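Local atomic coordinates of diguanylate cyclase (Marinobacter aquaeolei VT8, PDB entry 3IGN), a protein that probably catalyses the condensation of two GTP molecules into cyclic di-GMP, the chain here being its GGDEF domain with that product bound. Residues Gln38-Phe50 with Glu89-Ala103. Sequence-based numbering, arbitrary orientation.
Sequences QATSLVMFDIDHF and EEFGIILPETDAESA. With C2E (9,9'-[(2R,3R,3aS,5S,7aR,9R,10R,10aS,12S,14aR)-3,5,10,12-tetrahydroxy-5,12-dioxidooctahydro-2H,7H-difuro[3,2-d:3',2'-j][1,3,7,9,2,8]tetraoxadiphosphacyclododecine-2,9-diyl]bis(2-amino-1,9-dihydro-6H-purin-6-one)), chain B.
Phe45 and Phe91 lie side by side on one face of the sheet, a hydrogen-bonded antiparallel pair. Phe91 N donates to Phe45 O at 2.7 Å and Phe45 N to Phe91 O, a pattern repeated at Val43/Ile93 and Ser41/Leu95. Phe91 CB sits over one face of the Phe45 ring, 3.6 Å from its centroid, while the two rings, nearly parallel but slid apart, barely overlap. With CG of Phe45 placed between its own backbone N and carbonyl carbon (chi1 67°), the ring lies across the neighbouring strand and its CE2 meets Ile93 CD1 at 3.7 Å. Replacing Phe45 by an alanine is likely to strip Phe91 CB and Ile93 CD1 of this aromatic surface and open a gap beneath helix 59-74. The Phe91 ring offers its edge to Ile47 CD1.

Glu89 lays its CB over a face of the Phe50 ring, linking strand end to helix 50-57; a water joins its OE2 to Ile47 O and only weakly reaches Phe50 N.

At the far end Ser41 OG, beside its backbone N (chi1 -61°), donates to Thr98 O at 2.7 Å. Thr98 OG1 donates to Pro96 O and accepts from guanine N2 of cyclic di-GMP at 2.9 Å. Arg109 also binds this ligand, as do Arg78 and Asp81, an RxxD pattern consistent with the family's product-inhibition site (I-site). Strands 40-47 and 90-96 are the antiparallel central pair of the GGDEF-domain sheet, with GGEEF (87-91) at the turn of hairpin 82-85/90-96.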
loop_
_atom_site.group_PDB
_atom_site.type_symbol
_atom_site.label_atom_id
_atom_site.label_comp_id
_atom_site.label_asym_id
_atom_site.label_seq_id
_atom_site.Cartn_x
_atom_site.Cartn_y
_atom_site.Cartn_z
ATOM N N GLN A 38 1.195 -20.693 -5.839
ATOM C CA GLN A 38 0.613 -20.366 -4.544
ATOM C C GLN A 38 -0.269 -19.125 -4.616
ATOM O O GLN A 38 -0.061 -18.260 -5.458
ATOM C CB GLN A 38 1.720 -20.111 -3.513
ATOM C CG GLN A 38 2.391 -18.716 -3.596
ATOM C CD GLN A 38 3.432 -18.597 -4.712
ATOM O OE1 GLN A 38 3.799 -19.590 -5.354
ATOM N NE2 GLN A 38 3.920 -17.372 -4.940
ATOM N N ALA A 39 -1.261 -19.047 -3.740
ATOM C CA ALA A 39 -2.113 -17.871 -3.711
ATOM C C ALA A 39 -1.204 -16.740 -3.239
ATOM O O ALA A 39 -0.432 -16.900 -2.296
ATOM C CB ALA A 39 -3.256 -18.066 -2.730
ATOM N N THR A 40 -1.261 -15.609 -3.922
ATOM C CA THR A 40 -0.441 -14.478 -3.531
ATOM C C THR A 40 -1.127 -13.245 -4.091
ATOM O O THR A 40 -1.652 -13.265 -5.200
ATOM C CB THR A 40 1.011 -14.604 -4.058
ATOM O OG1 THR A 40 1.813 -13.561 -3.486
ATOM C CG2 THR A 40 1.054 -14.511 -5.564
ATOM N N SER A 41 -1.141 -12.182 -3.305
ATOM C CA SER A 41 -1.808 -10.959 -3.713
ATOM C C SER A 41 -0.916 -9.751 -3.510
ATOM O O SER A 41 0.029 -9.780 -2.722
ATOM C CB SER A 41 -3.091 -10.779 -2.902
ATOM O OG SER A 41 -3.991 -11.860 -3.109
ATOM N N LEU A 42 -1.251 -8.686 -4.224
ATOM C CA LEU A 42 -0.529 -7.436 -4.157
ATOM C C LEU A 42 -1.512 -6.323 -3.814
ATOM O O LEU A 42 -2.644 -6.311 -4.303
ATOM C CB LEU A 42 0.093 -7.150 -5.515
ATOM C CG LEU A 42 1.127 -6.033 -5.597
ATOM C CD1 LEU A 42 2.397 -6.492 -4.896
ATOM C CD2 LEU A 42 1.408 -5.706 -7.057
ATOM N N VAL A 43 -1.072 -5.391 -2.977
ATOM C CA VAL A 43 -1.890 -4.253 -2.593
ATOM C C VAL A 43 -1.147 -2.986 -2.996
ATOM O O VAL A 43 0.075 -2.922 -2.914
ATOM C CB VAL A 43 -2.127 -4.204 -1.069
ATOM C CG1 VAL A 43 -3.006 -2.995 -0.712
ATOM C CG2 VAL A 43 -2.773 -5.494 -0.599
HETATM N N MSE A 44 -1.889 -1.996 -3.473
HETATM C CA MSE A 44 -1.312 -0.712 -3.851
HETATM C C MSE A 44 -2.302 0.273 -3.265
HETATM O O MSE A 44 -3.494 0.187 -3.549
HETATM C CB MSE A 44 -1.278 -0.533 -5.373
HETATM C CG MSE A 44 -0.664 -1.682 -6.141
HETATM SE SE MSE A 44 0.853 -1.113 -7.190
HETATM C CE MSE A 44 2.023 -0.829 -5.714
ATOM N N PHE A 45 -1.840 1.175 -2.407
ATOM C CA PHE A 45 -2.761 2.143 -1.834
ATOM C C PHE A 45 -2.164 3.535 -1.732
ATOM O O PHE A 45 -0.944 3.701 -1.676
ATOM C CB PHE A 45 -3.319 1.645 -0.485
ATOM C CG PHE A 45 -2.310 1.549 0.637
ATOM C CD1 PHE A 45 -2.205 2.572 1.579
ATOM C CD2 PHE A 45 -1.534 0.404 0.806
ATOM C CE1 PHE A 45 -1.349 2.457 2.678
ATOM C CE2 PHE A 45 -0.674 0.277 1.899
ATOM C CZ PHE A 45 -0.583 1.304 2.838
ATOM N N ASP A 46 -3.054 4.522 -1.752
ATOM C CA ASP A 46 -2.693 5.935 -1.702
ATOM C C ASP A 46 -3.460 6.638 -0.597
ATOM O O ASP A 46 -4.556 6.226 -0.220
ATOM C CB ASP A 46 -3.072 6.631 -3.014
ATOM C CG ASP A 46 -2.161 6.276 -4.160
ATOM O OD1 ASP A 46 -1.339 5.349 -4.009
ATOM O OD2 ASP A 46 -2.276 6.926 -5.223
ATOM N N ILE A 47 -2.881 7.722 -0.099
ATOM C CA ILE A 47 -3.529 8.524 0.923
ATOM C C ILE A 47 -4.502 9.408 0.147
ATOM O O ILE A 47 -4.117 10.031 -0.834
ATOM C CB ILE A 47 -2.505 9.405 1.649
ATOM C CG1 ILE A 47 -1.576 8.520 2.490
ATOM C CG2 ILE A 47 -3.220 10.442 2.504
ATOM C CD1 ILE A 47 -0.188 9.102 2.681
ATOM N N ASP A 48 -5.759 9.448 0.570
ATOM C CA ASP A 48 -6.762 10.263 -0.112
ATOM C C ASP A 48 -6.537 11.757 0.083
ATOM O O ASP A 48 -6.084 12.187 1.143
ATOM C CB ASP A 48 -8.170 9.916 0.387
ATOM C CG ASP A 48 -8.625 8.543 -0.056
ATOM O OD1 ASP A 48 -8.373 8.194 -1.221
ATOM O OD2 ASP A 48 -9.248 7.829 0.754
ATOM N N HIS A 49 -6.849 12.537 -0.949
ATOM C CA HIS A 49 -6.720 13.994 -0.898
ATOM C C HIS A 49 -5.387 14.481 -0.334
ATOM O O HIS A 49 -5.349 15.467 0.405
ATOM C CB HIS A 49 -7.851 14.563 -0.041
ATOM C CG HIS A 49 -9.201 14.029 -0.397
ATOM N ND1 HIS A 49 -9.789 14.253 -1.622
ATOM C CD2 HIS A 49 -10.071 13.263 0.304
ATOM C CE1 HIS A 49 -10.962 13.650 -1.663
ATOM N NE2 HIS A 49 -11.158 13.041 -0.506
ATOM N N PHE A 50 -4.292 13.814 -0.689
ATOM C CA PHE A 50 -2.994 14.208 -0.160
ATOM C C PHE A 50 -2.568 15.631 -0.501
ATOM O O PHE A 50 -2.185 16.391 0.392
ATOM C CB PHE A 50 -1.907 13.230 -0.606
ATOM C CG PHE A 50 -0.626 13.384 0.156
ATOM C CD1 PHE A 50 -0.587 13.139 1.525
ATOM C CD2 PHE A 50 0.528 13.825 -0.478
ATOM C CE1 PHE A 50 0.581 13.337 2.252
ATOM C CE2 PHE A 50 1.704 14.027 0.242
ATOM C CZ PHE A 50 1.730 13.784 1.606
ATOM N N GLU A 89 2.902 9.492 -2.019
ATOM C CA GLU A 89 1.904 9.095 -1.039
ATOM C C GLU A 89 1.342 7.721 -1.376
ATOM O O GLU A 89 0.270 7.354 -0.906
ATOM C CB GLU A 89 0.766 10.105 -0.971
ATOM C CG GLU A 89 -0.278 9.971 -2.062
ATOM C CD GLU A 89 -0.000 10.831 -3.247
ATOM O OE1 GLU A 89 1.173 11.159 -3.486
ATOM O OE2 GLU A 89 -0.958 11.178 -3.959
ATOM N N GLU A 90 2.085 6.964 -2.179
ATOM C CA GLU A 90 1.682 5.613 -2.593
ATOM C C GLU A 90 2.470 4.518 -1.875
ATOM O O GLU A 90 3.684 4.605 -1.731
ATOM C CB GLU A 90 1.885 5.416 -4.101
ATOM C CG GLU A 90 1.058 6.294 -5.011
ATOM C CD GLU A 90 0.774 5.610 -6.338
ATOM O OE1 GLU A 90 1.627 4.812 -6.783
ATOM O OE2 GLU A 90 -0.293 5.870 -6.937
ATOM N N PHE A 91 1.766 3.470 -1.456
ATOM C CA PHE A 91 2.389 2.349 -0.755
ATOM C C PHE A 91 1.984 1.039 -1.418
ATOM O O PHE A 91 0.973 0.972 -2.102
ATOM C CB PHE A 91 1.933 2.311 0.704
ATOM C CG PHE A 91 2.256 3.551 1.482
ATOM C CD1 PHE A 91 3.339 3.575 2.355
ATOM C CD2 PHE A 91 1.465 4.689 1.358
ATOM C CE1 PHE A 91 3.630 4.719 3.102
ATOM C CE2 PHE A 91 1.747 5.833 2.098
ATOM C CZ PHE A 91 2.830 5.848 2.972
ATOM N N GLY A 92 2.781 0.001 -1.204
ATOM C CA GLY A 92 2.455 -1.294 -1.766
ATOM C C GLY A 92 2.731 -2.358 -0.722
ATOM O O GLY A 92 3.564 -2.162 0.154
ATOM N N ILE A 93 2.015 -3.474 -0.793
ATOM C CA ILE A 93 2.246 -4.573 0.140
ATOM C C ILE A 93 2.156 -5.885 -0.625
ATOM O O ILE A 93 1.254 -6.064 -1.445
ATOM C CB ILE A 93 1.181 -4.653 1.262
ATOM C CG1 ILE A 93 0.831 -3.267 1.803
ATOM C CG2 ILE A 93 1.710 -5.501 2.407
ATOM C CD1 ILE A 93 -0.346 -3.298 2.768
ATOM N N ILE A 94 3.095 -6.790 -0.361
ATOM C CA ILE A 94 3.079 -8.103 -0.991
ATOM C C ILE A 94 2.483 -8.993 0.083
ATOM O O ILE A 94 2.923 -8.972 1.228
ATOM C CB ILE A 94 4.496 -8.619 -1.319
ATOM C CG1 ILE A 94 5.179 -7.681 -2.309
ATOM C CG2 ILE A 94 4.421 -10.035 -1.917
ATOM C CD1 ILE A 94 6.658 -8.003 -2.556
ATOM N N LEU A 95 1.458 -9.751 -0.278
ATOM C CA LEU A 95 0.818 -10.638 0.677
ATOM C C LEU A 95 0.938 -12.081 0.189
ATOM O O LEU A 95 0.090 -12.573 -0.553
ATOM C CB LEU A 95 -0.654 -10.258 0.836
ATOM C CG LEU A 95 -0.976 -8.797 1.176
ATOM C CD1 LEU A 95 -2.489 -8.605 1.162
ATOM C CD2 LEU A 95 -0.404 -8.436 2.551
ATOM N N PRO A 96 2.002 -12.784 0.602
ATOM C CA PRO A 96 2.173 -14.171 0.168
ATOM C C PRO A 96 1.179 -15.115 0.845
ATOM O O PRO A 96 0.703 -14.844 1.946
ATOM C CB PRO A 96 3.627 -14.468 0.559
ATOM C CG PRO A 96 3.784 -13.681 1.818
ATOM C CD PRO A 96 3.119 -12.357 1.467
ATOM N N GLU A 97 0.869 -16.216 0.164
ATOM C CA GLU A 97 -0.038 -17.237 0.674
ATOM C C GLU A 97 -1.370 -16.642 1.074
ATOM O O GLU A 97 -2.027 -17.135 1.988
ATOM C CB GLU A 97 0.588 -17.924 1.884
ATOM C CG GLU A 97 1.840 -18.724 1.586
ATOM C CD GLU A 97 1.544 -19.931 0.722
ATOM O OE1 GLU A 97 0.451 -20.518 0.879
ATOM O OE2 GLU A 97 2.403 -20.298 -0.096
ATOM N N THR A 98 -1.777 -15.592 0.370
ATOM C CA THR A 98 -3.007 -14.891 0.695
ATOM C C THR A 98 -3.830 -14.628 -0.562
ATOM O O THR A 98 -3.343 -13.984 -1.488
ATOM C CB THR A 98 -2.661 -13.539 1.356
ATOM O OG1 THR A 98 -1.814 -13.767 2.488
ATOM C CG2 THR A 98 -3.929 -12.812 1.811
ATOM N N ASP A 99 -5.071 -15.113 -0.602
ATOM C CA ASP A 99 -5.903 -14.882 -1.779
ATOM C C ASP A 99 -6.612 -13.540 -1.704
ATOM O O ASP A 99 -6.502 -12.831 -0.710
ATOM C CB ASP A 99 -6.920 -16.015 -2.002
ATOM C CG ASP A 99 -7.878 -16.218 -0.835
ATOM O OD1 ASP A 99 -8.076 -15.301 -0.022
ATOM O OD2 ASP A 99 -8.460 -17.322 -0.754
ATOM N N ALA A 100 -7.335 -13.191 -2.758
ATOM C CA ALA A 100 -8.024 -11.903 -2.814
ATOM C C ALA A 100 -8.926 -11.606 -1.622
ATOM O O ALA A 100 -8.874 -10.522 -1.041
ATOM C CB ALA A 100 -8.819 -11.808 -4.113
ATOM N N GLU A 101 -9.765 -12.568 -1.262
ATOM C CA GLU A 101 -10.690 -12.382 -0.154
ATOM C C GLU A 101 -9.972 -12.167 1.172
ATOM O O GLU A 101 -10.421 -11.368 1.995
ATOM C CB GLU A 101 -11.639 -13.584 -0.066
ATOM C CG GLU A 101 -12.560 -13.768 -1.288
ATOM C CD GLU A 101 -11.822 -13.841 -2.626
ATOM O OE1 GLU A 101 -10.802 -14.568 -2.736
ATOM O OE2 GLU A 101 -12.283 -13.174 -3.582
ATOM N N SER A 102 -8.855 -12.865 1.375
ATOM C CA SER A 102 -8.094 -12.728 2.615
ATOM C C SER A 102 -7.363 -11.394 2.650
ATOM O O SER A 102 -7.182 -10.796 3.715
ATOM C CB SER A 102 -7.091 -13.875 2.751
ATOM O OG SER A 102 -7.776 -15.106 2.885
ATOM N N ALA A 103 -6.909 -10.945 1.485
ATOM C CA ALA A 103 -6.218 -9.665 1.382
ATOM C C ALA A 103 -7.158 -8.533 1.794
ATOM O O ALA A 103 -6.756 -7.574 2.445
ATOM C CB ALA A 103 -5.732 -9.458 -0.048
HETATM P P1 C2E B . -9.396 -12.753 10.800
HETATM O O2P C2E B . -8.442 -11.488 11.082
HETATM O O1P C2E B . -10.794 -12.287 10.624
HETATM O "O5'" C2E B . -8.948 -13.536 9.496
HETATM C "C5'" C2E B . -8.407 -12.886 8.410
HETATM C "C4'" C2E B . -7.992 -13.843 7.295
HETATM O "O4'" C2E B . -7.459 -12.970 6.291
HETATM C "C3'" C2E B . -6.865 -14.806 7.748
HETATM O "O3'" C2E B . -7.116 -16.219 7.679
HETATM C "C2'" C2E B . -5.644 -14.374 6.958
HETATM O "O2'" C2E B . -5.110 -15.468 6.213
HETATM C "C1'" C2E B . -6.040 -13.168 6.117
HETATM N N9 C2E B . -5.260 -12.093 6.774
HETATM C C8 C2E B . -5.672 -11.276 7.809
HETATM N N7 C2E B . -4.747 -10.466 8.168
HETATM C C5 C2E B . -3.665 -10.686 7.402
HETATM C C6 C2E B . -2.368 -10.119 7.341
HETATM O O6 C2E B . -2.043 -9.220 8.104
HETATM N N1 C2E B . -1.489 -10.606 6.406
HETATM C C2 C2E B . -1.855 -11.618 5.545
HETATM N N2 C2E B . -0.958 -12.079 4.620
HETATM N N3 C2E B . -3.063 -12.160 5.597
HETATM C C4 C2E B . -3.981 -11.730 6.492
HETATM P P11 C2E B . -6.434 -16.939 8.957
HETATM O O21 C2E B . -4.844 -16.669 9.034
HETATM O O11 C2E B . -6.675 -18.398 8.908
HETATM O O5A C2E B . -7.187 -16.286 10.203
HETATM C C5A C2E B . -6.826 -16.501 11.512
HETATM C C4A C2E B . -7.752 -15.772 12.485
HETATM O O4A C2E B . -7.145 -15.934 13.771
HETATM C C3A C2E B . -7.912 -14.267 12.194
HETATM O O3A C2E B . -9.232 -13.817 11.988
HETATM C C2A C2E B . -7.245 -13.559 13.339
HETATM O O2A C2E B . -8.125 -12.643 14.005
HETATM C C1A C2E B . -6.691 -14.627 14.264
HETATM N N91 C2E B . -5.241 -14.385 14.047
HETATM C C81 C2E B . -4.389 -15.068 13.201
HETATM N N71 C2E B . -3.199 -14.567 13.248
HETATM C C51 C2E B . -3.186 -13.538 14.115
HETATM C C61 C2E B . -2.186 -12.626 14.559
HETATM O O61 C2E B . -1.046 -12.699 14.133
HETATM N N11 C2E B . -2.531 -11.670 15.476
HETATM C C21 C2E B . -3.820 -11.583 15.956
HETATM N N21 C2E B . -4.135 -10.611 16.874
HETATM N N31 C2E B . -4.764 -12.425 15.547
HETATM C C41 C2E B . -4.495 -13.403 14.640
HETATM O O HOH W 1 -3.779 11.460 -3.096
#